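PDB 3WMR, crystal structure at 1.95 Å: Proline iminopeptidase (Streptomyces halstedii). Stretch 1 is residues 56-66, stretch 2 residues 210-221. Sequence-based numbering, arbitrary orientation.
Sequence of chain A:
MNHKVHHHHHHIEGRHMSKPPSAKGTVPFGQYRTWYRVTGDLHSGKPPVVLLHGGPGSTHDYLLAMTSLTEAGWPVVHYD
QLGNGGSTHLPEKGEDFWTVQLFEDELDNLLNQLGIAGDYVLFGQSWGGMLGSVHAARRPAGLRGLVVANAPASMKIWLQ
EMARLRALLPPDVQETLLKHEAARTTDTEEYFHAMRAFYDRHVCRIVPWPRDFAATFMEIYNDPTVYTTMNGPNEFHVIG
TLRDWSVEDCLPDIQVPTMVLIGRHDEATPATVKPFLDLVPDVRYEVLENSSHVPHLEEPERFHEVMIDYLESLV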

# COMPACT_ATOMS: atom_id res chain seq x y z
N PRO A 56 4.92 4.98 2.56
CA PRO A 56 5.64 4.09 3.46
C PRO A 56 5.38 4.43 4.93
O PRO A 56 4.97 5.56 5.23
CB PRO A 56 7.11 4.36 3.14
CG PRO A 56 7.14 5.00 1.80
CD PRO A 56 5.79 5.62 1.56
N GLY A 57 5.62 3.48 5.83
CA GLY A 57 5.54 3.74 7.26
C GLY A 57 4.19 3.39 7.86
O GLY A 57 3.90 3.75 9.00
N SER A 58 3.36 2.69 7.09
CA SER A 58 2.10 2.19 7.59
C SER A 58 2.38 0.80 8.20
O SER A 58 3.54 0.48 8.50
CB SER A 58 1.09 2.15 6.44
OG SER A 58 -0.17 1.73 6.88
N THR A 59 1.35 -0.00 8.43
CA THR A 59 1.55 -1.35 8.93
C THR A 59 0.61 -2.31 8.21
O THR A 59 -0.28 -1.88 7.47
CB THR A 59 1.35 -1.44 10.47
OG1 THR A 59 -0.01 -1.12 10.82
CG2 THR A 59 2.32 -0.52 11.20
N HIS A 60 0.82 -3.60 8.43
CA HIS A 60 0.01 -4.65 7.80
C HIS A 60 -1.43 -4.69 8.28
O HIS A 60 -2.28 -5.30 7.64
CB HIS A 60 0.60 -6.03 8.10
CG HIS A 60 0.20 -6.56 9.45
ND1 HIS A 60 0.83 -6.17 10.62
CD2 HIS A 60 -0.77 -7.42 9.81
CE1 HIS A 60 0.25 -6.77 11.64
NE2 HIS A 60 -0.72 -7.54 11.18
N ASP A 61 -1.69 -4.06 9.42
CA ASP A 61 -2.93 -4.30 10.19
C ASP A 61 -4.20 -4.04 9.39
O ASP A 61 -5.11 -4.85 9.41
CB ASP A 61 -2.96 -3.44 11.47
CG ASP A 61 -1.83 -3.78 12.41
OD1 ASP A 61 -2.08 -4.47 13.43
OD2 ASP A 61 -0.69 -3.35 12.15
N TYR A 62 -4.26 -2.91 8.70
CA TYR A 62 -5.43 -2.56 7.86
C TYR A 62 -5.66 -3.53 6.68
O TYR A 62 -6.71 -3.48 6.05
CB TYR A 62 -5.33 -1.11 7.35
CG TYR A 62 -4.43 -0.93 6.13
CD1 TYR A 62 -3.05 -0.93 6.26
CD2 TYR A 62 -4.96 -0.73 4.85
CE1 TYR A 62 -2.22 -0.78 5.16
CE2 TYR A 62 -4.12 -0.56 3.73
CZ TYR A 62 -2.75 -0.59 3.90
OH TYR A 62 -1.89 -0.45 2.84
N LEU A 63 -4.69 -4.39 6.38
CA LEU A 63 -4.84 -5.40 5.32
C LEU A 63 -5.31 -6.75 5.84
O LEU A 63 -5.37 -7.71 5.06
CB LEU A 63 -3.51 -5.57 4.55
CG LEU A 63 -3.05 -4.37 3.73
CD1 LEU A 63 -1.72 -4.64 3.07
CD2 LEU A 63 -4.08 -4.00 2.67
N LEU A 64 -5.66 -6.85 7.13
CA LEU A 64 -5.92 -8.16 7.77
C LEU A 64 -7.15 -8.88 7.21
O LEU A 64 -7.20 -10.09 7.21
CB LEU A 64 -6.05 -8.04 9.29
CG LEU A 64 -4.72 -8.04 10.05
CD1 LEU A 64 -4.94 -7.63 11.51
CD2 LEU A 64 -4.04 -9.40 9.96
N ALA A 65 -8.10 -8.13 6.67
CA ALA A 65 -9.23 -8.69 5.92
C ALA A 65 -8.84 -9.70 4.85
O ALA A 65 -9.59 -10.64 4.57
CB ALA A 65 -10.00 -7.56 5.27
N MET A 66 -7.67 -9.53 4.26
CA MET A 66 -7.23 -10.38 3.17
C MET A 66 -6.83 -11.80 3.56
O MET A 66 -6.46 -12.61 2.70
CB MET A 66 -6.10 -9.67 2.41
CG MET A 66 -6.59 -8.39 1.76
SD MET A 66 -5.36 -7.60 0.69
CE MET A 66 -5.05 -8.92 -0.47
N PRO A 210 -13.16 1.09 10.47
CA PRO A 210 -12.89 -0.31 10.80
C PRO A 210 -11.70 -0.40 11.76
O PRO A 210 -10.76 0.37 11.64
CB PRO A 210 -12.53 -0.93 9.45
CG PRO A 210 -13.27 -0.11 8.45
CD PRO A 210 -13.26 1.29 9.01
N ARG A 211 -11.76 -1.32 12.72
CA ARG A 211 -10.67 -1.47 13.69
C ARG A 211 -9.30 -1.67 13.01
O ARG A 211 -8.28 -1.11 13.44
CB ARG A 211 -10.93 -2.66 14.60
CG ARG A 211 -9.95 -2.76 15.77
CD ARG A 211 -9.56 -4.21 16.03
NE ARG A 211 -8.65 -4.69 15.01
CZ ARG A 211 -7.32 -4.70 15.08
NH1 ARG A 211 -6.69 -4.24 16.16
NH2 ARG A 211 -6.61 -5.17 14.06
N ASP A 212 -9.29 -2.50 11.98
CA ASP A 212 -8.06 -2.75 11.24
C ASP A 212 -7.49 -1.46 10.66
O ASP A 212 -6.27 -1.27 10.68
CB ASP A 212 -8.30 -3.81 10.15
CG ASP A 212 -8.54 -5.20 10.71
OD1 ASP A 212 -8.17 -5.45 11.88
OD2 ASP A 212 -9.11 -6.04 9.99
N PHE A 213 -8.36 -0.58 10.16
CA PHE A 213 -7.92 0.72 9.62
C PHE A 213 -7.39 1.61 10.76
O PHE A 213 -6.28 2.16 10.68
CB PHE A 213 -9.05 1.40 8.83
CG PHE A 213 -8.63 2.69 8.14
CD1 PHE A 213 -8.09 2.66 6.86
CD2 PHE A 213 -8.74 3.91 8.78
CE1 PHE A 213 -7.66 3.83 6.23
CE2 PHE A 213 -8.33 5.09 8.16
CZ PHE A 213 -7.79 5.04 6.88
N ALA A 214 -8.16 1.69 11.85
CA ALA A 214 -7.74 2.44 13.02
C ALA A 214 -6.44 1.90 13.61
O ALA A 214 -5.53 2.68 13.98
CB ALA A 214 -8.85 2.42 14.07
N ALA A 215 -6.31 0.57 13.66
CA ALA A 215 -5.10 -0.04 14.19
C ALA A 215 -3.87 0.51 13.48
O ALA A 215 -2.92 0.96 14.13
CB ALA A 215 -5.16 -1.55 14.08
N THR A 216 -3.88 0.50 12.15
CA THR A 216 -2.74 1.00 11.38
C THR A 216 -2.54 2.51 11.59
O THR A 216 -1.40 2.97 11.79
CB THR A 216 -2.86 0.63 9.88
OG1 THR A 216 -2.39 -0.71 9.69
CG2 THR A 216 -2.01 1.54 9.01
N PHE A 217 -3.63 3.27 11.51
CA PHE A 217 -3.62 4.72 11.75
C PHE A 217 -2.90 5.10 13.06
O PHE A 217 -2.11 6.05 13.09
CB PHE A 217 -5.06 5.25 11.75
CG PHE A 217 -5.14 6.73 11.49
CD1 PHE A 217 -5.08 7.22 10.19
CD2 PHE A 217 -5.25 7.63 12.54
CE1 PHE A 217 -5.13 8.59 9.95
CE2 PHE A 217 -5.31 9.00 12.30
CZ PHE A 217 -5.26 9.48 11.01
N MET A 218 -3.15 4.34 14.14
CA MET A 218 -2.52 4.60 15.43
C MET A 218 -1.06 4.13 15.49
O MET A 218 -0.28 4.69 16.27
CB MET A 218 -3.32 3.96 16.57
CG MET A 218 -4.69 4.61 16.81
SD MET A 218 -4.64 6.39 17.11
CE MET A 218 -3.51 6.47 18.51
N GLU A 219 -0.70 3.12 14.71
CA GLU A 219 0.71 2.73 14.61
C GLU A 219 1.53 3.85 13.97
O GLU A 219 2.70 4.07 14.34
CB GLU A 219 0.88 1.43 13.82
CG GLU A 219 0.34 0.19 14.51
CD GLU A 219 1.30 -0.39 15.54
OE1 GLU A 219 2.53 -0.22 15.43
OE2 GLU A 219 0.81 -1.05 16.48
N ILE A 220 0.93 4.55 13.02
CA ILE A 220 1.57 5.70 12.38
C ILE A 220 1.74 6.85 13.37
O ILE A 220 2.82 7.47 13.47
CB ILE A 220 0.78 6.14 11.13
CG1 ILE A 220 0.77 5.01 10.08
CG2 ILE A 220 1.39 7.39 10.53
CD1 ILE A 220 -0.14 5.25 8.89
N TYR A 221 0.69 7.15 14.12
CA TYR A 221 0.79 8.16 15.17
C TYR A 221 1.91 7.87 16.16
O TYR A 221 2.62 8.77 16.57
CB TYR A 221 -0.51 8.29 15.96
CG TYR A 221 -0.36 9.19 17.17
CD1 TYR A 221 -0.38 10.58 17.03
CD2 TYR A 221 -0.17 8.66 18.44
CE1 TYR A 221 -0.22 11.41 18.14
CE2 TYR A 221 -0.01 9.48 19.54
CZ TYR A 221 -0.04 10.85 19.39
OH TYR A 221 0.12 11.68 20.51
O HOH W 1 -4.16 -5.39 14.53
O HOH W 2 -8.54 -5.25 6.96

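A helix can be docked against an irregular segment by one well-placed hydroxyl, with aliphatic contacts and water completing the fit. Residues 56-66 and the helix of residues 211-221, distant in sequence, illustrate this, burying 509 Å² between them. The contact begins at Gly-57, whose carbonyl O lies 3.5 Å from CG1 of Ile-220. Its backbone angles would jam a CB against the preceding carbonyl, so glycine suits this turn. Ser-58 continues the packing against Ile-220, its CA 4.0 Å from Ile-220 CG1; the isoleucine CB points sideways, but its end comes nearer.

Thr-59 points toward the helix and uses both faces of its chemistry. Its CG2 packs 3.6 Å from Glu-219 CB, while its OG1 is hydrogen-bonded to Thr-216 OG1 at 2.7 Å and also to Asp-61 OD2 at 2.7 Å. The burial has a cost: Thr-59 N is left without a partner.

The CA-to-CB bond of His-60 points away from the helix. Asp-61 lays its CB 3.9 Å from Ala-215 CB, a methyl group that packs against it. Its other carboxylate oxygen, OD1, receives a 2.5 Å hydrogen bond from water 1, which accepts one from Arg-211 NH2, also at 2.5 Å. At Tyr-62 the backbone N donates to Thr-216 OG1 (3.1 Å), making that buried hydroxyl the hub of the interface; the tyrosine ring meets it edge-on, CD1 lying 3.5 Å from OG1.

Leu-64 points toward the helix and lays its aliphatic carbons against the charged pair, its CB 3.7 Å from Asp-212 OD2 and its CD1 3.9 Å from Arg-211 NH2, at the guanidinium edge. That NH2 is held by a salt bridge to Asp-212 OD1 (2.7 Å). Finally, water 2 accepts from Ala-65 N (2.9 Å) and donates to Tyr-62 O (2.7 Å) and Asp-212 OD2 (3.2 Å), joining the segment to the helix.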